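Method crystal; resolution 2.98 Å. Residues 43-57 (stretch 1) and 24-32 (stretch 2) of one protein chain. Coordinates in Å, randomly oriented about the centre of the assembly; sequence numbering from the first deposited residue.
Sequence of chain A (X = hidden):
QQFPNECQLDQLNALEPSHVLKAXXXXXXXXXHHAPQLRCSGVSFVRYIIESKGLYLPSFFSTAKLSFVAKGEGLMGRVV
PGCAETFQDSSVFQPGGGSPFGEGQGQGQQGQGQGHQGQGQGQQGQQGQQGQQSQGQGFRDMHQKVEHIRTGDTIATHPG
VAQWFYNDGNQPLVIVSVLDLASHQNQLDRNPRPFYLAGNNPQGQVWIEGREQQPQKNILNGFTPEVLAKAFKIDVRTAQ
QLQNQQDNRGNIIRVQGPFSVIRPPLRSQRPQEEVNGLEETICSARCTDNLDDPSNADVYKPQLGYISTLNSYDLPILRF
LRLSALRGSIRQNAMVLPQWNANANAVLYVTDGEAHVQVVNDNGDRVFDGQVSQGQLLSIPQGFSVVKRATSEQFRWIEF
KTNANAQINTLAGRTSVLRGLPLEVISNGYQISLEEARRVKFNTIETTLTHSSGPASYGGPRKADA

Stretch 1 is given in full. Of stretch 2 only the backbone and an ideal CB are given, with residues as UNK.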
# COMPACT_ATOMS: atom_id res chain seq x y z
N VAL A 43 -10.80 6.57 6.78
CA VAL A 43 -10.34 7.07 8.08
C VAL A 43 -11.40 7.02 9.16
O VAL A 43 -12.59 6.87 8.88
CB VAL A 43 -9.83 8.53 7.99
CG1 VAL A 43 -8.67 8.64 7.02
CG2 VAL A 43 -10.97 9.46 7.60
N SER A 44 -10.96 7.13 10.41
CA SER A 44 -11.86 7.37 11.53
C SER A 44 -11.49 8.72 12.12
O SER A 44 -10.46 9.32 11.77
CB SER A 44 -11.70 6.27 12.58
OG SER A 44 -12.56 6.46 13.68
N PHE A 45 -12.33 9.22 13.02
CA PHE A 45 -12.12 10.53 13.62
C PHE A 45 -12.51 10.42 15.09
O PHE A 45 -13.31 9.56 15.46
CB PHE A 45 -12.98 11.56 12.88
CG PHE A 45 -12.52 12.98 13.05
CD1 PHE A 45 -11.52 13.50 12.26
CD2 PHE A 45 -13.14 13.82 13.98
CE1 PHE A 45 -11.11 14.81 12.42
CE2 PHE A 45 -12.73 15.14 14.12
CZ PHE A 45 -11.72 15.63 13.34
N VAL A 46 -11.92 11.25 15.94
CA VAL A 46 -12.20 11.20 17.38
C VAL A 46 -11.95 12.56 17.98
O VAL A 46 -11.14 13.32 17.47
CB VAL A 46 -11.31 10.18 18.11
CG1 VAL A 46 -9.85 10.47 17.84
CG2 VAL A 46 -11.59 10.19 19.61
N ARG A 47 -12.65 12.87 19.06
CA ARG A 47 -12.45 14.13 19.75
C ARG A 47 -12.25 13.82 21.20
O ARG A 47 -13.09 13.18 21.81
CB ARG A 47 -13.66 15.04 19.60
CG ARG A 47 -13.58 16.27 20.47
CD ARG A 47 -14.96 16.82 20.80
NE ARG A 47 -15.55 17.54 19.68
CZ ARG A 47 -16.70 17.22 19.11
NH1 ARG A 47 -17.42 16.19 19.56
NH2 ARG A 47 -17.14 17.93 18.09
N TYR A 48 -11.12 14.25 21.75
CA TYR A 48 -10.93 14.21 23.19
C TYR A 48 -11.52 15.48 23.73
O TYR A 48 -11.19 16.57 23.25
CB TYR A 48 -9.44 14.21 23.54
CG TYR A 48 -8.63 13.06 22.99
CD1 TYR A 48 -9.22 11.82 22.75
CD2 TYR A 48 -7.27 13.20 22.75
CE1 TYR A 48 -8.47 10.76 22.26
CE2 TYR A 48 -6.52 12.16 22.27
CZ TYR A 48 -7.12 10.94 22.02
OH TYR A 48 -6.36 9.90 21.54
N ILE A 49 -12.40 15.37 24.73
CA ILE A 49 -12.82 16.57 25.48
C ILE A 49 -12.39 16.53 26.93
O ILE A 49 -13.07 15.92 27.76
CB ILE A 49 -14.32 16.78 25.49
CG1 ILE A 49 -14.93 16.46 24.12
CG2 ILE A 49 -14.58 18.19 25.85
CD1 ILE A 49 -16.27 17.09 23.89
N ILE A 50 -11.26 17.18 27.23
CA ILE A 50 -10.61 17.04 28.53
C ILE A 50 -10.92 18.18 29.50
O ILE A 50 -10.69 19.35 29.19
CB ILE A 50 -9.09 16.85 28.39
CG1 ILE A 50 -8.79 15.81 27.32
CG2 ILE A 50 -8.50 16.43 29.72
CD1 ILE A 50 -7.42 15.94 26.72
N GLU A 51 -11.43 17.82 30.68
CA GLU A 51 -11.85 18.80 31.68
C GLU A 51 -10.65 19.38 32.40
O GLU A 51 -9.52 19.15 32.00
CB GLU A 51 -12.82 18.17 32.68
CG GLU A 51 -14.23 17.95 32.14
CD GLU A 51 -14.86 19.22 31.59
OE1 GLU A 51 -14.25 20.32 31.73
OE2 GLU A 51 -15.97 19.14 31.01
N SER A 52 -10.88 20.13 33.47
CA SER A 52 -9.77 20.74 34.17
C SER A 52 -9.17 19.80 35.21
O SER A 52 -9.90 19.03 35.84
CB SER A 52 -10.18 22.06 34.80
OG SER A 52 -9.17 23.02 34.59
N LYS A 53 -7.85 19.86 35.36
CA LYS A 53 -7.09 18.93 36.20
C LYS A 53 -7.10 17.56 35.53
O LYS A 53 -6.69 16.56 36.12
CB LYS A 53 -7.72 18.81 37.60
CG LYS A 53 -7.55 20.02 38.51
CD LYS A 53 -8.75 20.14 39.47
CE LYS A 53 -9.18 18.78 40.06
NZ LYS A 53 -10.47 18.83 40.84
N GLY A 54 -7.59 17.54 34.29
CA GLY A 54 -7.86 16.30 33.59
C GLY A 54 -6.69 15.78 32.80
O GLY A 54 -6.10 16.48 31.99
N LEU A 55 -6.36 14.52 33.05
CA LEU A 55 -5.26 13.87 32.35
C LEU A 55 -5.81 12.78 31.45
O LEU A 55 -6.56 11.90 31.91
CB LEU A 55 -4.28 13.27 33.36
CG LEU A 55 -3.27 12.27 32.78
CD1 LEU A 55 -2.46 12.93 31.67
CD2 LEU A 55 -2.35 11.73 33.87
N TYR A 56 -5.47 12.84 30.16
CA TYR A 56 -5.73 11.75 29.23
C TYR A 56 -4.50 10.83 29.21
O TYR A 56 -3.42 11.25 28.81
CB TYR A 56 -6.02 12.29 27.83
CG TYR A 56 -6.14 11.19 26.79
CD1 TYR A 56 -7.38 10.69 26.42
CD2 TYR A 56 -5.02 10.63 26.20
CE1 TYR A 56 -7.50 9.68 25.49
CE2 TYR A 56 -5.12 9.62 25.27
CZ TYR A 56 -6.36 9.15 24.91
OH TYR A 56 -6.48 8.14 23.98
N LEU A 57 -4.68 9.58 29.63
CA LEU A 57 -3.57 8.68 29.94
C LEU A 57 -2.97 8.07 28.69
O LEU A 57 -3.68 7.84 27.72
CB LEU A 57 -4.02 7.60 30.92
CG LEU A 57 -4.35 8.09 32.33
CD1 LEU A 57 -5.05 7.03 33.14
CD2 LEU A 57 -3.08 8.51 33.04
N UNK A 24 -13.90 9.86 34.31
CA UNK A 24 -13.78 10.71 35.50
C UNK A 24 -13.66 12.20 35.18
O UNK A 24 -14.42 13.01 35.72
CB UNK A 24 -12.56 10.27 36.32
N UNK A 25 -12.73 12.58 34.32
CA UNK A 25 -12.48 13.99 34.04
C UNK A 25 -12.45 14.34 32.55
O UNK A 25 -11.64 15.15 32.11
CB UNK A 25 -11.15 14.40 34.68
N UNK A 26 -13.34 13.75 31.78
CA UNK A 26 -13.43 14.08 30.38
C UNK A 26 -14.05 12.93 29.63
O UNK A 26 -14.44 11.92 30.23
CB UNK A 26 -12.05 14.43 29.81
N UNK A 27 -14.14 13.07 28.31
CA UNK A 27 -14.71 11.99 27.53
C UNK A 27 -14.15 11.92 26.12
O UNK A 27 -13.75 12.92 25.52
CB UNK A 27 -16.23 12.14 27.47
N UNK A 28 -14.12 10.70 25.60
CA UNK A 28 -13.64 10.42 24.26
C UNK A 28 -14.86 10.22 23.35
O UNK A 28 -15.61 9.26 23.51
CB UNK A 28 -12.72 9.19 24.25
N UNK A 29 -15.05 11.12 22.41
CA UNK A 29 -16.16 11.02 21.48
C UNK A 29 -15.67 10.51 20.15
O UNK A 29 -14.88 11.16 19.48
CB UNK A 29 -16.86 12.37 21.31
N UNK A 30 -16.14 9.34 19.77
CA UNK A 30 -15.58 8.67 18.61
C UNK A 30 -16.59 8.49 17.49
O UNK A 30 -17.72 8.04 17.73
CB UNK A 30 -15.02 7.31 19.02
N UNK A 31 -16.17 8.87 16.28
CA UNK A 31 -16.97 8.80 15.05
C UNK A 31 -17.06 7.39 14.51
O UNK A 31 -16.21 6.55 14.78
CB UNK A 31 -16.38 9.72 13.98
N UNK A 32 -18.10 7.13 13.73
CA UNK A 32 -18.30 5.81 13.17
C UNK A 32 -17.61 5.62 11.80
O UNK A 32 -17.96 6.27 10.81
CB UNK A 32 -19.80 5.54 13.04

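Strand 26-30 runs antiparallel to strand 43-50. As in any extended strand, successive side chains lie on alternate faces.

Position 24 has nothing of stretch 1 near its ideal CB. Many side chains would do. It is Glu24.

At position 25 CA-to-CB points toward the turn at Glu51 to Gly54. The ideal CB lies 4.0 Å from Gly54 CA, so a small side chain suits best. It is Ala25. Its O accepts a hydrogen bond from Glu51 N (3.0 Å).

Position 26 has phi/psi of 156/-177, where a CB would jam against the preceding carbonyl O. The ideal CB would also lie 2.7 Å from Ile49 O, a clash. Both point to glycine, and it is Gly26.

Position 27 is held by two backbone hydrogen bonds, from its N to Ile49 O (3.1 Å) and from Ile49 N to its O (2.9 Å). CB lies on the face of Arg47 and Ile49, with room around it. A long polar or aliphatic chain would fit. It is Arg27, extended after a p chi1.

Position 28 is on the other face, with Val46 and Tyr48. The ideal CB is 4.6 Å from Tyr48 CD1 and 4.9 Å from Val46 CG2. Stretch 1 offers apolar surface, so Val, Ile or Leu would suit. It is Ile28. Its CG2 meets Val46 CG2 at 3.6 Å, and its CD1 reaches the edge of the Tyr56 ring, 3.9 Å from Tyr56 CE1.

Position 29 pairs with Arg47, and both backbone hydrogen bonds form: its N to Arg47 O (2.9 Å), Arg47 N to its O (2.8 Å). The guanidinium on the same face favours an acid, though a neutral acceptor could also serve. It is Glu29. Its OE1 takes a salt bridge from Arg47 NH1 at 2.6 Å; its OE2 is 3.1 Å from Arg27 NH1, a salt bridge of charges only.

Position 30 returns to the face of Val46, whose CG2 is 4.5 Å from the ideal CB. A modest apolar side chain suits. It is Val30, which packs on Val46.

At position 31 CA-to-CB points toward stretch 1, and the N donates to Phe45 O (3.1 Å). The Phe45 ring and the Arg47 guanidinium invite a large flat side chain. It is Trp31. The edge of the Phe45 ring meets the face of Trp31, Phe45 CD2 to Trp31 CZ3 at 3.3 Å, with planes at 84°. Trp31 CH2 lies over a face of the Arg47 guanidinium, 4.0 Å from Arg47 NH2.

At position 32 CA-to-CB points away, and nothing of stretch 1 is near the ideal CB. The choice is open. It is Asp32.

Stretch 2 (24-32) EAGRIEVWD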
# COMPACT_ATOMS: atom_id res chain seq x y z
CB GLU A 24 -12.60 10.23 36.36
CG GLU A 24 -12.19 11.14 37.54
CD GLU A 24 -11.26 10.45 38.55
OE1 GLU A 24 -10.04 10.32 38.29
OE2 GLU A 24 -11.74 10.06 39.63
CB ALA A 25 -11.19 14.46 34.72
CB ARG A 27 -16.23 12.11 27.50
CG ARG A 27 -16.70 13.44 26.99
CD ARG A 27 -18.19 13.59 27.11
NE ARG A 27 -18.56 14.98 26.85
CZ ARG A 27 -19.70 15.35 26.29
NH1 ARG A 27 -20.60 14.43 25.94
NH2 ARG A 27 -19.94 16.64 26.09
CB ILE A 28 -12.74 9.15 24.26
CG1 ILE A 28 -11.55 9.34 25.21
CG2 ILE A 28 -12.24 8.83 22.86
CD1 ILE A 28 -11.03 8.06 25.80
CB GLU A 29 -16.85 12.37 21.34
CG GLU A 29 -17.37 12.86 22.68
CD GLU A 29 -18.18 14.11 22.56
OE1 GLU A 29 -17.70 15.09 21.94
OE2 GLU A 29 -19.30 14.13 23.10
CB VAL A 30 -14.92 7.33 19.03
CG1 VAL A 30 -15.59 6.78 20.26
CG2 VAL A 30 -14.93 6.33 17.89
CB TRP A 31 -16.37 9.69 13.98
CG TRP A 31 -16.96 11.06 13.93
CD1 TRP A 31 -17.96 11.48 13.12
CD2 TRP A 31 -16.59 12.20 14.72
NE1 TRP A 31 -18.24 12.81 13.35
CE2 TRP A 31 -17.41 13.27 14.32
CE3 TRP A 31 -15.64 12.42 15.72
CZ2 TRP A 31 -17.32 14.53 14.89
CZ3 TRP A 31 -15.55 13.68 16.28
CH2 TRP A 31 -16.38 14.72 15.86
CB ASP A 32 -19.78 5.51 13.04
CG ASP A 32 -20.05 4.06 12.73
OD1 ASP A 32 -19.12 3.24 12.91
OD2 ASP A 32 -21.18 3.75 12.31
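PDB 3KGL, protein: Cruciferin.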